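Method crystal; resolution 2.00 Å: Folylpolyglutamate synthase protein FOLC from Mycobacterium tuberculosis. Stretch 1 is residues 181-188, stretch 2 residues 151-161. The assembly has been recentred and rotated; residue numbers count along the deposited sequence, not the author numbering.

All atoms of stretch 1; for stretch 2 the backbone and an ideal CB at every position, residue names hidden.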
# COMPACT_ATOMS: atom_id res chain seq x y z
N TRP A 181 1.59 12.11 -13.21
CA TRP A 181 2.93 12.02 -13.82
C TRP A 181 3.65 10.78 -13.34
O TRP A 181 4.87 10.70 -13.47
CB TRP A 181 3.78 13.27 -13.56
CG TRP A 181 3.09 14.53 -14.10
CD1 TRP A 181 2.90 14.90 -15.43
CD2 TRP A 181 2.42 15.52 -13.33
NE1 TRP A 181 2.21 16.08 -15.51
CE2 TRP A 181 1.87 16.46 -14.24
CE3 TRP A 181 2.26 15.72 -11.97
CZ2 TRP A 181 1.18 17.58 -13.82
CZ3 TRP A 181 1.55 16.83 -11.56
CH2 TRP A 181 1.04 17.75 -12.47
N ASP A 182 2.90 9.79 -12.82
CA ASP A 182 3.51 8.55 -12.31
C ASP A 182 3.82 7.64 -13.52
O ASP A 182 3.07 7.64 -14.49
CB ASP A 182 2.51 7.82 -11.37
CG ASP A 182 3.11 6.60 -10.74
OD1 ASP A 182 4.03 6.81 -9.90
OD2 ASP A 182 2.73 5.47 -11.17
N ALA A 183 4.87 6.82 -13.43
CA ALA A 183 5.26 5.94 -14.53
C ALA A 183 4.13 4.97 -14.94
O ALA A 183 4.09 4.54 -16.09
CB ALA A 183 6.58 5.11 -14.15
N THR A 184 3.21 4.64 -14.03
CA THR A 184 2.14 3.69 -14.38
C THR A 184 1.10 4.35 -15.27
O THR A 184 0.22 3.68 -15.81
CB THR A 184 1.37 3.18 -13.08
OG1 THR A 184 0.83 4.31 -12.35
CG2 THR A 184 2.35 2.42 -12.14
N ASN A 185 1.17 5.68 -15.41
CA ASN A 185 0.04 6.39 -16.03
C ASN A 185 0.12 6.36 -17.58
O ASN A 185 -0.05 7.37 -18.23
CB ASN A 185 -0.06 7.81 -15.50
CG ASN A 185 -1.43 8.43 -15.76
OD1 ASN A 185 -2.43 7.71 -15.83
ND2 ASN A 185 -1.48 9.75 -15.89
N VAL A 186 0.35 5.20 -18.16
CA VAL A 186 0.43 5.03 -19.59
C VAL A 186 -0.54 3.92 -19.99
O VAL A 186 -0.34 3.28 -21.04
CB VAL A 186 1.89 4.59 -20.02
CG1 VAL A 186 2.79 5.77 -19.95
CG2 VAL A 186 2.44 3.46 -19.11
N ILE A 187 -1.56 3.65 -19.16
CA ILE A 187 -2.46 2.53 -19.39
C ILE A 187 -3.93 2.85 -19.75
O ILE A 187 -4.65 1.91 -20.24
CB ILE A 187 -2.46 1.57 -18.22
CG1 ILE A 187 -2.71 2.30 -16.88
CG2 ILE A 187 -1.13 0.87 -18.20
CD1 ILE A 187 -2.77 1.31 -15.65
N ASN A 188 -4.37 4.11 -19.53
CA ASN A 188 -5.71 4.52 -19.93
C ASN A 188 -6.72 3.55 -19.28
O ASN A 188 -7.58 3.04 -19.95
CB ASN A 188 -5.79 4.48 -21.46
CG ASN A 188 -7.04 5.15 -22.02
OD1 ASN A 188 -7.63 6.04 -21.41
ND2 ASN A 188 -7.44 4.73 -23.22
N UNK A 151 14.65 3.84 -11.33
CA UNK A 151 14.35 2.48 -10.92
C UNK A 151 12.84 2.19 -10.96
O UNK A 151 12.41 1.13 -11.42
CB UNK A 151 14.90 2.23 -9.51
N UNK A 152 12.00 3.14 -10.51
CA UNK A 152 10.58 2.92 -10.59
C UNK A 152 10.09 2.75 -12.05
O UNK A 152 9.24 1.86 -12.36
CB UNK A 152 9.85 4.08 -9.92
N UNK A 153 10.60 3.57 -12.97
CA UNK A 153 10.23 3.40 -14.38
C UNK A 153 10.55 1.98 -14.89
O UNK A 153 9.73 1.34 -15.53
CB UNK A 153 10.96 4.44 -15.24
N UNK A 154 11.74 1.50 -14.58
CA UNK A 154 12.13 0.16 -14.99
C UNK A 154 11.26 -0.92 -14.32
O UNK A 154 10.82 -1.86 -15.00
CB UNK A 154 13.61 -0.07 -14.66
N UNK A 155 11.01 -0.82 -13.00
CA UNK A 155 10.14 -1.78 -12.34
C UNK A 155 8.77 -1.80 -12.99
O UNK A 155 8.15 -2.85 -13.17
CB UNK A 155 10.01 -1.46 -10.85
N UNK A 156 8.28 -0.62 -13.36
CA UNK A 156 6.93 -0.52 -13.90
C UNK A 156 6.92 -1.18 -15.27
O UNK A 156 6.01 -1.92 -15.59
CB UNK A 156 6.47 0.94 -13.98
N UNK A 157 7.98 -0.95 -16.06
CA UNK A 157 8.05 -1.59 -17.35
C UNK A 157 8.16 -3.10 -17.21
O UNK A 157 7.55 -3.86 -17.96
CB UNK A 157 9.23 -1.04 -18.15
N UNK A 158 8.96 -3.54 -16.25
CA UNK A 158 9.01 -4.97 -15.96
C UNK A 158 7.65 -5.56 -15.64
O UNK A 158 7.30 -6.65 -16.13
CB UNK A 158 9.96 -5.23 -14.79
N UNK A 159 6.85 -4.89 -14.79
CA UNK A 159 5.54 -5.45 -14.43
C UNK A 159 4.70 -5.59 -15.74
O UNK A 159 4.04 -6.65 -16.00
CB UNK A 159 4.83 -4.56 -13.40
N UNK A 160 4.67 -4.52 -16.53
CA UNK A 160 3.84 -4.51 -17.73
C UNK A 160 4.27 -5.58 -18.73
O UNK A 160 3.41 -6.18 -19.37
CB UNK A 160 3.89 -3.13 -18.39
N UNK A 161 5.59 -5.76 -18.89
CA UNK A 161 6.14 -6.83 -19.79
C UNK A 161 5.74 -8.20 -19.24
O UNK A 161 5.31 -9.11 -19.96
CB UNK A 161 7.66 -6.73 -19.91

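Stretch 2 is helical throughout, and stretch 1 meets it as a loop whose type I beta turn, Asp182 to Asn185, presents the methyl group of Ala183. Position 151 has nothing of stretch 1 within 5.5 Å of its ideal CB, so the loop sets no preference; the residue is Lys151, its side chain extended with every chi angle t.

At position 152 CA-to-CB points toward the loop, but the ideal CB is still 5.4 Å from Ala183 CB. A long apolar or aromatic side chain could cross that gap, although the nearby carboxylate of Asp182 would also tolerate a polar one. The residue is Phe152, chi1 t. Its ring reaches along the turn, with CD2 3.9 Å from Ala183 CB, CE2 3.5 Å from Asp182 OD1 and CZ 4.1 Å from Thr184 CG2. The carboxylate is not left unpaired by this apolar neighbour, since Asp182 OD2 accepts hydrogen bonds from Thr184 OG1 (2.5 Å) and Thr184 N (3.0 Å).

Position 153 points sideways, its ideal CB 4.6 Å from Ala183 CB. Many side chains would fit if their first carbons lie against the methyl group. Glu153 does so through CG, 3.8 Å from Ala183 CB, while its carboxylate finds hydrogen bonds outside the two stretches.

At position 154 CA-to-CB points away from the loop, and position 155 is out of its reach; neither ideal CB has a loop atom within 5.5 Å, so the loop leaves the choice of side chain open. They are Val154 and Leu155.

Position 156 faces the turn closely: its ideal CB is 4.2 Å from Ala183 CB and 4.7 Å from Thr184 CG2. Such proximity favours a small or beta-branched residue, with alanine, serine, threonine or valine all plausible. The deposited Thr156, chi1 m, packs CG2 3.8 Å from Ala183 O and 4.0 Å from Thr184 CA. Its OG1 donates back to Phe152 O at 2.9 Å, so the hydroxyl is satisfied within the helix rather than across the contact.

Positions 157, 158 and 159 make no contact with the loop, which therefore does not discriminate among side chains there; they are Ala157, selenomethionine Met158 and Ala159.

Position 160 again points toward stretch 1, yet no loop atom lies within 5.5 Å of its ideal CB. Val186 and Ile187 offer an apolar surface farther out, suited to a large side chain such as leucine, methionine or an aromatic. Phe160, chi1 m, spans the distance: CZ lies 3.6 Å from Ile187 CG2 and CE2 3.8 Å from Val186 CG2, while Thr184 O sits at the ring edge, 4.0 Å from CZ.

Position 161, unconstrained by the loop, is Ala161.

Stretch 2 151-161: KFEVLTAMAFA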
# COMPACT_ATOMS: atom_id res chain seq x y z
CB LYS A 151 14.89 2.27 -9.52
CG LYS A 151 14.42 0.96 -8.96
CD LYS A 151 15.13 0.64 -7.64
CE LYS A 151 14.77 -0.87 -7.28
NZ LYS A 151 15.37 -1.29 -5.91
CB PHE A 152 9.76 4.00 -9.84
CG PHE A 152 8.27 3.62 -9.73
CD1 PHE A 152 7.90 2.47 -9.00
CD2 PHE A 152 7.29 4.34 -10.41
CE1 PHE A 152 6.56 2.08 -8.90
CE2 PHE A 152 5.96 3.96 -10.33
CZ PHE A 152 5.57 2.82 -9.58
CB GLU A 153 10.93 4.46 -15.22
CG GLU A 153 10.24 5.80 -15.09
CD GLU A 153 11.05 6.95 -15.72
OE1 GLU A 153 12.18 6.73 -16.18
OE2 GLU A 153 10.55 8.08 -15.75
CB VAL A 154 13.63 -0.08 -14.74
CG1 VAL A 154 13.99 -1.50 -15.13
CG2 VAL A 154 14.47 0.94 -15.56
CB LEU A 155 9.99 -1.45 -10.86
CG LEU A 155 11.21 -1.67 -10.00
CD1 LEU A 155 11.02 -0.98 -8.58
CD2 LEU A 155 11.54 -3.16 -9.91
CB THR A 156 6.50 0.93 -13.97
OG1 THR A 156 6.34 1.40 -12.61
CG2 THR A 156 5.15 1.09 -14.76
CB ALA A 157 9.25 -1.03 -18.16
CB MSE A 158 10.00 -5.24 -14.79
CG MSE A 158 11.46 -5.04 -15.18
SE MSE A 158 12.56 -5.07 -13.54
CE MSE A 158 12.15 -6.84 -12.87
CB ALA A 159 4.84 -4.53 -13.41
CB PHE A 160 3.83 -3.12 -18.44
CG PHE A 160 3.14 -2.03 -17.66
CD1 PHE A 160 2.03 -2.32 -16.86
CD2 PHE A 160 3.58 -0.71 -17.73
CE1 PHE A 160 1.38 -1.34 -16.12
CE2 PHE A 160 2.87 0.33 -17.01
CZ PHE A 160 1.79 -0.01 -16.20
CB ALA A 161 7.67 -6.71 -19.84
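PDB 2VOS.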